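Local coordinates for enoyl-CoA hydratase/isomerase family protein (Bacillus anthracis, PDB 3KQF), which probably catalyses the reversible addition of water to trans-2-enoyl-CoA thioesters, giving 3-hydroxyacyl-CoA, as enoyl-CoA hydratases of the crotonase family do, at residues V56-G61 / K196-A201; K65-G70 / V105-N110; D125-A130 / L183-V188; A129-S134 / S174-K179. One frame throughout, in Å; residues are numbered along the deposited sequence. Where two conformers were deposited one is given.

Interaction 1. Residues V56-G61 / K196-A201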
loop_
_atom_site.group_PDB
_atom_site.type_symbol
_atom_site.label_atom_id
_atom_site.label_comp_id
_atom_site.label_asym_id
_atom_site.label_seq_id
_atom_site.Cartn_x
_atom_site.Cartn_y
_atom_site.Cartn_z
ATOM N N VAL A 56 -26.059 2.050 -4.976
ATOM C CA VAL A 56 -24.939 1.141 -5.133
ATOM C C VAL A 56 -25.143 0.406 -6.431
ATOM O O VAL A 56 -26.298 0.098 -6.828
ATOM C CB VAL A 56 -24.877 0.068 -3.999
ATOM C CG1 VAL A 56 -23.641 -0.807 -4.156
ATOM C CG2 VAL A 56 -24.887 0.697 -2.615
ATOM N N VAL A 57 -24.024 0.079 -7.058
ATOM C CA VAL A 57 -23.997 -0.656 -8.303
ATOM C C VAL A 57 -23.178 -1.942 -8.143
ATOM O O VAL A 57 -22.102 -1.957 -7.496
ATOM C CB VAL A 57 -23.306 0.199 -9.418
ATOM C CG1 VAL A 57 -23.208 -0.589 -10.739
ATOM C CG2 VAL A 57 -24.052 1.527 -9.610
ATOM N N ILE A 58 -23.679 -3.014 -8.734
ATOM C CA ILE A 58 -22.947 -4.290 -8.765
ATOM C C ILE A 58 -22.608 -4.594 -10.233
ATOM O O ILE A 58 -23.475 -4.496 -11.103
ATOM C CB ILE A 58 -23.777 -5.449 -8.172
ATOM C CG1 ILE A 58 -24.059 -5.196 -6.704
ATOM C CG2 ILE A 58 -23.015 -6.783 -8.337
ATOM C CD1 ILE A 58 -25.159 -6.113 -6.107
ATOM N N LEU A 59 -21.355 -4.951 -10.494
ATOM C CA LEU A 59 -20.908 -5.276 -11.838
ATOM C C LEU A 59 -20.486 -6.741 -11.834
ATOM O O LEU A 59 -19.654 -7.146 -11.024
ATOM C CB LEU A 59 -19.747 -4.361 -12.242
ATOM C CG LEU A 59 -19.238 -4.453 -13.681
ATOM C CD1 LEU A 59 -20.376 -4.249 -14.679
ATOM C CD2 LEU A 59 -18.106 -3.426 -13.916
ATOM N N THR A 60 -21.051 -7.531 -12.741
ATOM C CA THR A 60 -20.750 -8.967 -12.806
ATOM C C THR A 60 -20.847 -9.493 -14.240
ATOM O O THR A 60 -21.132 -8.735 -15.171
ATOM C CB THR A 60 -21.708 -9.753 -11.853
ATOM O OG1 THR A 60 -21.203 -11.069 -11.596
ATOM C CG2 THR A 60 -23.142 -9.842 -12.425
ATOM N N GLY A 61 -20.527 -10.775 -14.411
ATOM C CA GLY A 61 -20.637 -11.448 -15.690
ATOM C C GLY A 61 -21.714 -12.524 -15.672
ATOM O O GLY A 61 -22.061 -13.081 -14.614
ATOM N N LYS A 196 -24.159 -12.670 -1.715
ATOM C CA LYS A 196 -23.145 -11.946 -0.939
ATOM C C LYS A 196 -22.996 -10.490 -1.455
ATOM O O LYS A 196 -22.882 -9.541 -0.663
ATOM C CB LYS A 196 -21.802 -12.664 -1.021
ATOM C CG LYS A 196 -20.656 -12.023 -0.184
ATOM C CD LYS A 196 -20.921 -12.141 1.315
ATOM C CE LYS A 196 -19.720 -11.684 2.138
ATOM N NZ LYS A 196 -19.956 -11.849 3.602
ATOM N N ALA A 197 -22.955 -10.316 -2.779
ATOM C CA ALA A 197 -22.842 -8.970 -3.356
ATOM C C ALA A 197 -24.082 -8.140 -3.037
ATOM O O ALA A 197 -23.983 -6.960 -2.718
ATOM C CB ALA A 197 -22.627 -9.035 -4.872
ATOM N N ILE A 198 -25.247 -8.754 -3.110
ATOM C CA ILE A 198 -26.490 -8.040 -2.805
ATOM C C ILE A 198 -26.553 -7.651 -1.334
ATOM O O ILE A 198 -26.964 -6.546 -1.005
ATOM C CB ILE A 198 -27.723 -8.847 -3.195
ATOM C CG1 ILE A 198 -27.839 -8.898 -4.712
ATOM C CG2 ILE A 198 -29.003 -8.225 -2.597
ATOM C CD1 ILE A 198 -28.936 -9.821 -5.211
ATOM N N GLU A 199 -26.147 -8.545 -0.445
ATOM C CA GLU A 199 -26.219 -8.207 0.982
ATOM C C GLU A 199 -25.247 -7.083 1.377
ATOM O O GLU A 199 -25.617 -6.214 2.171
ATOM C CB GLU A 199 -26.182 -9.450 1.876
ATOM C CG GLU A 199 -27.535 -10.189 1.786
ATOM C CD GLU A 199 -27.635 -11.438 2.627
ATOM O OE1 GLU A 199 -26.727 -11.699 3.444
ATOM O OE2 GLU A 199 -28.645 -12.163 2.468
ATOM N N ILE A 200 -24.053 -7.056 0.786
ATOM C CA ILE A 200 -23.104 -5.951 1.046
ATOM C C ILE A 200 -23.640 -4.664 0.420
ATOM O O ILE A 200 -23.603 -3.607 1.048
ATOM C CB ILE A 200 -21.687 -6.266 0.542
ATOM C CG1 ILE A 200 -21.110 -7.428 1.343
ATOM C CG2 ILE A 200 -20.774 -5.032 0.659
ATOM C CD1 ILE A 200 -19.749 -7.875 0.868
ATOM N N ALA A 201 -24.188 -4.761 -0.796
ATOM C CA ALA A 201 -24.795 -3.611 -1.458
ATOM C C ALA A 201 -25.953 -3.056 -0.619
ATOM O O ALA A 201 -26.093 -1.844 -0.494
ATOM C CB ALA A 201 -25.290 -3.992 -2.883
#
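Ile58 and Val56 of strand 56-61 press against Ala197 and Ala201 of helix 193-206; the 196-201 turns of that helix run nearly antiparallel to the strand, with 163° between the segment axes and 9.2 Å separating them. The tight part centres on the tip of Ile58. Its CG1 stands beside the backbone N (chi1 -64°) and the chain then extends, which carries CD1 onto the helix 3.9 Å from Ala201 CB and 4.1 Å from Ala197 CB. The same methyl lies 3.7 Å from Ala197 O, an oxygen already engaged by Ala201 N within the helix. Val56 divides its branches: CG1 packs 3.8 Å from Ala201 CB, while CG2 rests 3.5 Å from Ala201 O. Alanine suits both helix positions, because a single methyl lets branched strand side chains come close to the helix backbone. Toward solvent the packing thins: Ile198 points away from the strand and, of its side chain, CG1 alone grazes Ile58 CD1, and exposed Glu199 faces outward. With only apolar side chains meeting, the contact depends on shape and burial, as expected where a helix covers a sheet face.

Interaction 2. Residues K65-G70 / V105-N110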
loop_
_atom_site.group_PDB
_atom_site.type_symbol
_atom_site.label_atom_id
_atom_site.label_comp_id
_atom_site.label_asym_id
_atom_site.label_seq_id
_atom_site.Cartn_x
_atom_site.Cartn_y
_atom_site.Cartn_z
ATOM N N LYS A 65 -18.524 -19.288 -15.778
ATOM C CA LYS A 65 -17.151 -19.494 -16.246
ATOM C C LYS A 65 -16.326 -18.217 -16.390
ATOM O O LYS A 65 -15.117 -18.240 -16.173
ATOM C CB LYS A 65 -17.118 -20.275 -17.574
ATOM C CG LYS A 65 -17.548 -21.752 -17.424
ATOM C CD LYS A 65 -17.241 -22.586 -18.672
ATOM C CE LYS A 65 -17.509 -24.073 -18.416
ATOM N NZ LYS A 65 -17.263 -24.947 -19.605
ATOM N N ALA A 66 -16.964 -17.107 -16.739
ATOM C CA ALA A 66 -16.210 -15.889 -16.957
ATOM C C ALA A 66 -16.878 -14.614 -16.474
ATOM O O ALA A 66 -18.064 -14.379 -16.706
ATOM C CB ALA A 66 -15.873 -15.758 -18.456
ATOM N N PHE A 67 -16.100 -13.811 -15.750
ATOM C CA PHE A 67 -16.514 -12.464 -15.371
ATOM C C PHE A 67 -16.289 -11.622 -16.631
ATOM O O PHE A 67 -17.195 -10.949 -17.138
ATOM C CB PHE A 67 -15.647 -11.959 -14.201
ATOM C CG PHE A 67 -15.773 -10.493 -13.909
ATOM C CD1 PHE A 67 -16.875 -9.985 -13.235
ATOM C CD2 PHE A 67 -14.752 -9.614 -14.261
ATOM C CE1 PHE A 67 -16.974 -8.634 -12.942
ATOM C CE2 PHE A 67 -14.852 -8.247 -13.949
ATOM C CZ PHE A 67 -15.961 -7.770 -13.297
ATOM N N CYS A 68 -15.065 -11.672 -17.134
ATOM C CA CYS A 68 -14.673 -10.913 -18.325
ATOM C C CYS A 68 -13.293 -11.372 -18.805
ATOM O O CYS A 68 -12.288 -11.202 -18.110
ATOM C CB CYS A 68 -14.675 -9.418 -18.030
ATOM S SG CYS A 68 -14.089 -8.450 -19.468
ATOM N N ALA A 69 -13.245 -11.950 -20.004
ATOM C CA ALA A 69 -11.995 -12.469 -20.560
ATOM C C ALA A 69 -11.096 -11.374 -21.103
ATOM O O ALA A 69 -10.014 -11.667 -21.607
ATOM C CB ALA A 69 -12.285 -13.490 -21.660
ATOM N N GLY A 70 -11.533 -10.119 -20.990
ATOM C CA GLY A 70 -10.748 -8.967 -21.469
ATOM C C GLY A 70 -11.195 -8.467 -22.826
ATOM O O GLY A 70 -12.338 -8.669 -23.224
ATOM N N VAL A 105 -19.218 0.977 -6.420
ATOM C CA VAL A 105 -19.379 -0.062 -7.420
ATOM C C VAL A 105 -18.657 -1.294 -6.917
ATOM O O VAL A 105 -17.468 -1.226 -6.555
ATOM C CB VAL A 105 -18.801 0.381 -8.828
ATOM C CG1 VAL A 105 -18.947 -0.738 -9.850
ATOM C CG2 VAL A 105 -19.442 1.702 -9.315
ATOM N N ILE A 106 -19.391 -2.394 -6.815
ATOM C CA ILE A 106 -18.865 -3.666 -6.324
ATOM C C ILE A 106 -18.735 -4.623 -7.477
ATOM O O ILE A 106 -19.683 -4.815 -8.229
ATOM C CB ILE A 106 -19.835 -4.291 -5.273
ATOM C CG1 ILE A 106 -20.111 -3.289 -4.132
ATOM C CG2 ILE A 106 -19.275 -5.577 -4.735
ATOM C CD1 ILE A 106 -21.154 -3.787 -3.078
ATOM N N ALA A 107 -17.542 -5.184 -7.651
ATOM C CA ALA A 107 -17.310 -6.189 -8.659
ATOM C C ALA A 107 -17.621 -7.562 -8.059
ATOM O O ALA A 107 -17.129 -7.902 -6.970
ATOM C CB ALA A 107 -15.839 -6.149 -9.149
ATOM N N ALA A 108 -18.482 -8.328 -8.724
ATOM C CA ALA A 108 -18.804 -9.691 -8.304
ATOM C C ALA A 108 -18.196 -10.574 -9.390
ATOM O O ALA A 108 -18.794 -10.777 -10.467
ATOM C CB ALA A 108 -20.330 -9.904 -8.175
ATOM N N ILE A 109 -16.994 -11.077 -9.103
ATOM C CA ILE A 109 -16.186 -11.828 -10.058
ATOM C C ILE A 109 -16.568 -13.304 -10.018
ATOM O O ILE A 109 -16.131 -14.056 -9.157
ATOM C CB ILE A 109 -14.674 -11.596 -9.788
ATOM C CG1 ILE A 109 -14.403 -10.089 -9.622
ATOM C CG2 ILE A 109 -13.819 -12.176 -10.936
ATOM C CD1 ILE A 109 -12.963 -9.715 -9.241
ATOM N N ASN A 110 -17.423 -13.672 -10.970
ATOM C CA ASN A 110 -18.019 -14.995 -11.079
ATOM C C ASN A 110 -17.187 -16.027 -11.832
ATOM O O ASN A 110 -17.572 -17.188 -11.912
ATOM C CB ASN A 110 -19.381 -14.867 -11.782
ATOM C CG ASN A 110 -19.269 -14.231 -13.175
ATOM O OD1 ASN A 110 -18.921 -13.053 -13.313
ATOM N ND2 ASN A 110 -19.607 -15.005 -14.211
#
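Phe67 and Asn110 meet where the chain after strand 56-61 turns a corner beside the end of strand 105-109. Among the polar contacts, Asn110 ND2 donates to Ala66 O over 3.0 Å. The bond is bent, 136° at the hydrogen, and the donor stands well above the carbonyl plane. Asn110 CG sits between its backbone N and carbonyl carbon (chi1 58°), which brings the amide up to the 65-70 segment. Both ends of this buried amide have further partners: ND2 also donates to Gly63 O, and OD1 accepts from Gly61 N. Asparagine fits because one flat group offers donor and acceptor together. Close carbon-oxygen packing comes next: Asn110 OD1 lies 3.2 Å from Phe67 CA and near the plane of the Phe67 ring, at its edge, with amide and ring 65° apart. Ala108 O approaches Phe67 CD1 to 3.5 Å. The apolar contacts belong to Ile109, whose CG1 lies over one ring face while CG2 packs 3.7 Å from Phe67 CB; Ala107 CB is more distant from the ring. The Phe-Cys-Ala-Gly sequence here resembles the loop that in crotonase relatives supplies one backbone N-H of the oxyanion hole, from the residue matching Ala69, so this corner is consistent with shaping that site.

Interaction 3. Residues D125-A130 / L183-V188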
loop_
_atom_site.group_PDB
_atom_site.type_symbol
_atom_site.label_atom_id
_atom_site.label_comp_id
_atom_site.label_asym_id
_atom_site.label_seq_id
_atom_site.Cartn_x
_atom_site.Cartn_y
_atom_site.Cartn_z
ATOM N N ASP A 125 -14.891 0.022 -6.830
ATOM C CA ASP A 125 -14.470 0.383 -5.465
ATOM C C ASP A 125 -13.891 -0.798 -4.683
ATOM O O ASP A 125 -12.896 -0.644 -3.990
ATOM C CB ASP A 125 -15.629 1.009 -4.695
ATOM C CG ASP A 125 -16.044 2.344 -5.270
ATOM O OD1 ASP A 125 -15.489 3.364 -4.813
ATOM O OD2 ASP A 125 -16.827 2.380 -6.236
ATOM N N PHE A 126 -14.580 -1.942 -4.693
ATOM C CA PHE A 126 -14.037 -3.179 -4.104
ATOM C C PHE A 126 -14.602 -4.395 -4.823
ATOM O O PHE A 126 -15.534 -4.278 -5.642
ATOM C CB PHE A 126 -14.121 -3.251 -2.565
ATOM C CG PHE A 126 -15.503 -3.206 -2.025
ATOM C CD1 PHE A 126 -16.215 -4.381 -1.795
ATOM C CD2 PHE A 126 -16.090 -1.990 -1.728
ATOM C CE1 PHE A 126 -17.493 -4.339 -1.292
ATOM C CE2 PHE A 126 -17.373 -1.937 -1.206
ATOM C CZ PHE A 126 -18.077 -3.113 -0.988
ATOM N N ARG A 127 -14.011 -5.551 -4.515
ATOM C CA ARG A 127 -14.238 -6.780 -5.231
ATOM C C ARG A 127 -14.576 -7.996 -4.369
ATOM O O ARG A 127 -13.977 -8.225 -3.318
ATOM C CB ARG A 127 -12.919 -7.072 -5.977
ATOM C CG ARG A 127 -12.573 -6.074 -7.084
ATOM C CD ARG A 127 -11.058 -5.785 -7.217
ATOM N NE ARG A 127 -10.605 -4.991 -6.073
ATOM C CZ ARG A 127 -10.795 -3.666 -5.937
ATOM N NH1 ARG A 127 -10.388 -3.048 -4.838
ATOM N NH2 ARG A 127 -11.403 -2.968 -6.880
ATOM N N ILE A 128 -15.567 -8.750 -4.826
ATOM C CA ILE A 128 -15.956 -10.028 -4.203
ATOM C C ILE A 128 -15.722 -11.055 -5.311
ATOM O O ILE A 128 -16.230 -10.881 -6.425
ATOM C CB ILE A 128 -17.422 -10.094 -3.823
ATOM C CG1 ILE A 128 -17.842 -8.922 -2.934
ATOM C CG2 ILE A 128 -17.734 -11.463 -3.117
ATOM C CD1 ILE A 128 -19.337 -8.856 -2.731
ATOM N N ALA A 129 -14.973 -12.108 -5.028
ATOM C CA ALA A 129 -14.692 -13.162 -6.011
ATOM C C ALA A 129 -15.226 -14.538 -5.641
ATOM O O ALA A 129 -15.210 -14.924 -4.489
ATOM C CB ALA A 129 -13.211 -13.295 -6.212
ATOM N N ALA A 130 -15.625 -15.289 -6.663
ATOM C CA ALA A 130 -16.022 -16.666 -6.497
ATOM C C ALA A 130 -14.746 -17.432 -6.174
ATOM O O ALA A 130 -13.673 -17.078 -6.685
ATOM C CB ALA A 130 -16.633 -17.217 -7.790
ATOM N N LEU A 183 -5.932 -8.082 -3.595
ATOM C CA LEU A 183 -6.552 -7.755 -4.881
ATOM C C LEU A 183 -8.074 -7.895 -4.792
ATOM O O LEU A 183 -8.790 -7.140 -5.429
ATOM C CB LEU A 183 -5.977 -8.626 -6.018
ATOM C CG LEU A 183 -6.591 -8.489 -7.416
ATOM C CD1 LEU A 183 -6.506 -7.034 -7.991
ATOM C CD2 LEU A 183 -5.908 -9.479 -8.351
ATOM N N VAL A 184 -8.572 -8.895 -4.050
ATOM C CA VAL A 184 -10.023 -9.013 -3.839
ATOM C C VAL A 184 -10.266 -8.937 -2.323
ATOM O O VAL A 184 -9.432 -9.392 -1.514
ATOM C CB VAL A 184 -10.655 -10.260 -4.476
ATOM C CG1 VAL A 184 -10.355 -10.280 -5.993
ATOM C CG2 VAL A 184 -10.200 -11.533 -3.773
ATOM N N GLU A 185 -11.387 -8.336 -1.944
ATOM C CA GLU A 185 -11.702 -8.097 -0.537
ATOM C C GLU A 185 -12.504 -9.210 0.123
ATOM O O GLU A 185 -12.453 -9.358 1.350
ATOM C CB GLU A 185 -12.390 -6.728 -0.370
ATOM C CG GLU A 185 -11.432 -5.507 -0.567
ATOM C CD GLU A 185 -11.012 -5.256 -2.012
ATOM O OE1 GLU A 185 -11.724 -5.679 -2.963
ATOM O OE2 GLU A 185 -9.960 -4.592 -2.205
ATOM N N PHE A 186 -13.244 -9.973 -0.686
ATOM C CA PHE A 186 -14.023 -11.128 -0.201
ATOM C C PHE A 186 -13.925 -12.303 -1.187
ATOM O O PHE A 186 -13.779 -12.094 -2.399
ATOM C CB PHE A 186 -15.505 -10.769 -0.067
ATOM C CG PHE A 186 -15.774 -9.595 0.839
ATOM C CD1 PHE A 186 -16.032 -9.787 2.197
ATOM C CD2 PHE A 186 -15.774 -8.314 0.337
ATOM C CE1 PHE A 186 -16.290 -8.697 3.036
ATOM C CE2 PHE A 186 -16.037 -7.209 1.173
ATOM C CZ PHE A 186 -16.272 -7.399 2.511
ATOM N N VAL A 187 -14.003 -13.522 -0.660
ATOM C CA VAL A 187 -14.067 -14.733 -1.478
ATOM C C VAL A 187 -15.203 -15.602 -0.938
ATOM O O VAL A 187 -15.277 -15.845 0.270
ATOM C CB VAL A 187 -12.718 -15.511 -1.538
ATOM C CG1 VAL A 187 -12.906 -16.801 -2.320
ATOM C CG2 VAL A 187 -11.653 -14.664 -2.188
ATOM N N VAL A 188 -16.112 -16.004 -1.824
ATOM C CA VAL A 188 -17.255 -16.836 -1.467
ATOM C C VAL A 188 -17.496 -17.888 -2.553
ATOM O O VAL A 188 -17.014 -17.743 -3.672
ATOM C CB VAL A 188 -18.552 -15.987 -1.299
ATOM C CG1 VAL A 188 -18.340 -14.895 -0.284
ATOM C CG2 VAL A 188 -18.995 -15.380 -2.641
#
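A parallel strand pair at one edge of the crotonase sheet sets Ile128 beside Phe186, Ala129 beside Val187 and Ala130 beside Val188, linking strands 126-130 and 186-188. Ala129 holds the regular part: its N donates to Phe186 O at 2.9 Å, nearly straight at 172°, and its O accepts from Val188 N at 3.0 Å. At the entry to the pair, Arg127 O takes two donors, Glu185 N at 2.9 Å and Phe186 N at 3.2 Å. Here a carboxylate stands in as the strand's acceptor, for Arg127 N donates to Glu185 OE1 over 2.8 Å. The other oxygen, Glu185 OE2, forms a salt bridge with Arg127 NH1 at 3.1 Å, met on its syn side but 29° out of the carboxylate plane, the two flat groups being turned 72° apart. The Arg127 chain bends at chi2 and chi3, folding the guanidinium back so that NE reaches Leu183 O in a weak bond, while NH2 is taken by Cys124 O and Ser121 O. Arginine suits this buried place because its several N-H groups can satisfy many acceptors at once; the paired carboxylate probably offsets its charge. On the face shared by Ile128 and Phe186, Ile128 CG2 packs 3.8 Å from Phe186 CB, and the rings of Phe126 and Phe186 cross obliquely. Arg162 of the second subunit makes a cation-pi contact with Phe186. The pair thus closes one side of the crotonase sheet with a parallel edge strand that also meets a neighbouring subunit.

Interaction 4. Residues A129-S134 / S174-K179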
loop_
_atom_site.group_PDB
_atom_site.type_symbol
_atom_site.label_atom_id
_atom_site.label_comp_id
_atom_site.label_asym_id
_atom_site.label_seq_id
_atom_site.Cartn_x
_atom_site.Cartn_y
_atom_site.Cartn_z
ATOM N N ALA A 129 -14.973 -12.108 -5.028
ATOM C CA ALA A 129 -14.692 -13.162 -6.011
ATOM C C ALA A 129 -15.226 -14.538 -5.641
ATOM O O ALA A 129 -15.210 -14.924 -4.489
ATOM C CB ALA A 129 -13.211 -13.295 -6.212
ATOM N N ALA A 130 -15.625 -15.289 -6.663
ATOM C CA ALA A 130 -16.022 -16.666 -6.497
ATOM C C ALA A 130 -14.746 -17.432 -6.174
ATOM O O ALA A 130 -13.673 -17.078 -6.685
ATOM C CB ALA A 130 -16.633 -17.217 -7.790
ATOM N N GLU A 131 -14.863 -18.472 -5.351
ATOM C CA GLU A 131 -13.725 -19.335 -4.997
ATOM C C GLU A 131 -13.051 -19.878 -6.239
ATOM O O GLU A 131 -11.842 -20.125 -6.235
ATOM C CB GLU A 131 -14.167 -20.546 -4.130
ATOM C CG GLU A 131 -14.438 -20.236 -2.669
ATOM C CD GLU A 131 -14.795 -21.480 -1.850
ATOM O OE1 GLU A 131 -15.753 -22.190 -2.213
ATOM O OE2 GLU A 131 -14.124 -21.736 -0.827
ATOM N N SER A 132 -13.841 -20.070 -7.299
ATOM C CA SER A 132 -13.345 -20.655 -8.545
ATOM C C SER A 132 -12.855 -19.634 -9.573
ATOM O O SER A 132 -12.423 -20.023 -10.660
ATOM C CB SER A 132 -14.437 -21.541 -9.171
ATOM O OG SER A 132 -15.631 -20.794 -9.362
ATOM N N ALA A 133 -12.922 -18.345 -9.250
ATOM C CA ALA A 133 -12.465 -17.305 -10.162
ATOM C C ALA A 133 -10.954 -17.265 -10.254
ATOM O O ALA A 133 -10.232 -17.749 -9.374
ATOM C CB ALA A 133 -12.992 -15.923 -9.742
ATOM N N SER A 134 -10.474 -16.726 -11.364
ATOM C CA SER A 134 -9.037 -16.552 -11.567
ATOM C C SER A 134 -8.841 -15.179 -12.160
ATOM O O SER A 134 -9.710 -14.673 -12.901
ATOM C CB SER A 134 -8.415 -17.655 -12.434
ATOM O OG SER A 134 -9.120 -17.863 -13.636
ATOM N N SER A 174 -5.299 -17.611 -8.515
ATOM C CA SER A 174 -6.589 -18.049 -7.999
ATOM C C SER A 174 -7.233 -16.946 -7.184
ATOM O O SER A 174 -6.584 -16.000 -6.792
ATOM C CB SER A 174 -6.417 -19.246 -7.086
ATOM O OG SER A 174 -5.698 -18.885 -5.913
ATOM N N ALA A 175 -8.504 -17.131 -6.860
ATOM C CA ALA A 175 -9.221 -16.162 -6.037
ATOM C C ALA A 175 -8.577 -16.073 -4.650
ATOM O O ALA A 175 -8.522 -15.002 -4.050
ATOM C CB ALA A 175 -10.673 -16.577 -5.917
ATOM N N GLN A 176 -8.104 -17.220 -4.161
ATOM C CA GLN A 176 -7.471 -17.354 -2.848
ATOM C C GLN A 176 -6.187 -16.547 -2.789
ATOM O O GLN A 176 -5.924 -15.850 -1.797
ATOM C CB GLN A 176 -7.172 -18.839 -2.541
ATOM C CG GLN A 176 -8.393 -19.712 -2.276
ATOM C CD GLN A 176 -9.304 -19.967 -3.496
ATOM O OE1 GLN A 176 -8.873 -19.915 -4.654
ATOM N NE2 GLN A 176 -10.567 -20.290 -3.219
ATOM N N GLU A 177 -5.391 -16.647 -3.857
ATOM C CA GLU A 177 -4.152 -15.911 -3.975
ATOM C C GLU A 177 -4.462 -14.436 -4.080
ATOM O O GLU A 177 -3.813 -13.610 -3.438
ATOM C CB GLU A 177 -3.331 -16.399 -5.181
ATOM C CG GLU A 177 -2.771 -17.809 -4.965
ATOM C CD GLU A 177 -2.156 -18.455 -6.200
ATOM O OE1 GLU A 177 -2.554 -18.144 -7.335
ATOM O OE2 GLU A 177 -1.317 -19.361 -6.014
ATOM N N ALA A 178 -5.468 -14.096 -4.881
ATOM C CA ALA A 178 -5.883 -12.697 -5.008
ATOM C C ALA A 178 -6.244 -12.115 -3.637
ATOM O O ALA A 178 -5.899 -10.966 -3.339
ATOM C CB ALA A 178 -7.051 -12.572 -5.941
ATOM N N LYS A 179 -6.958 -12.895 -2.821
ATOM C CA LYS A 179 -7.351 -12.446 -1.482
ATOM C C LYS A 179 -6.119 -12.217 -0.607
ATOM O O LYS A 179 -6.037 -11.217 0.092
ATOM C CB LYS A 179 -8.281 -13.430 -0.783
ATOM C CG LYS A 179 -9.021 -12.751 0.375
ATOM C CD LYS A 179 -9.702 -13.698 1.313
ATOM C CE LYS A 179 -10.516 -12.887 2.330
ATOM N NZ LYS A 179 -9.759 -11.680 2.818
HETATM O O HOH W 1 -11.596 -20.632 -0.716
#
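The flat carboxamide of Gln176 meets Glu131 by its N-H edge: NE2 donates to Glu131 O over 3.3 Å, with the oxygen close to the amide plane and the donor in the carbonyl plane, on a lone pair. The contact sets a type I beta turn, Ala130 to Ala133, against a helix N-terminus closed by a capping box. The Glu131 carboxylate is turned 48° from the Gln176 amide, and a water joins them, donating to Glu131 OE2 at 2.8 Å and accepting from Gln176 NE2 at 2.7 Å. NE2 therefore serves two acceptors. A bend at chi2 (69°) turns the Gln176 amide toward Glu131 on the turn. In the capping box Ser174 is the N-cap: its OG accepts from Glu177 N, and Glu177 OE1 accepts from Ser174 N at 3.0 Å, met on the anti side of the carboxylate. Serine and glutamate suit these positions because each side chain bonds to the other's backbone N-H at the helix start. Just before the helix, Ser174 pairs with Ser134 as an antiparallel, non-hydrogen-bonded bridge, so strand 173-174 of the small second sheet passes directly into helix 175-181. The polar groups lie toward solvent, while methyls fill the inner side, with Ala129 CB 4.2 Å from Ala175 CB. Alanine suits this place because its lone methyl lets turn and helix come so near. At the tightest point, Ala175 CB lies 3.1 Å from Ala130 O, the oxygen that also accepts the turn's closing bond from Ala133 N.

In the fold
Interactions 1, 2 and 3 are buried and centre on neighbouring strands of one sheet, while interaction 4 lies farther out and is only partly buried. Strand 105-109 lies between the strands of interactions 1 and 3, joined to them by probable backbone hydrogen bonds, Leu59 N with Ile106 O and Ile128 N with Ala107 O. Helix 193-206, from interaction 1, also packs on Phe126 and Ile128 of interaction 3. Interactions 3 and 4 share Ala129 and Ala130. Chemistry follows place: apolar packing under the helix, a buried amide at the corner, backbone pairing and a buried ion pair at the sheet edge, and helix capping with bridging water near the surface.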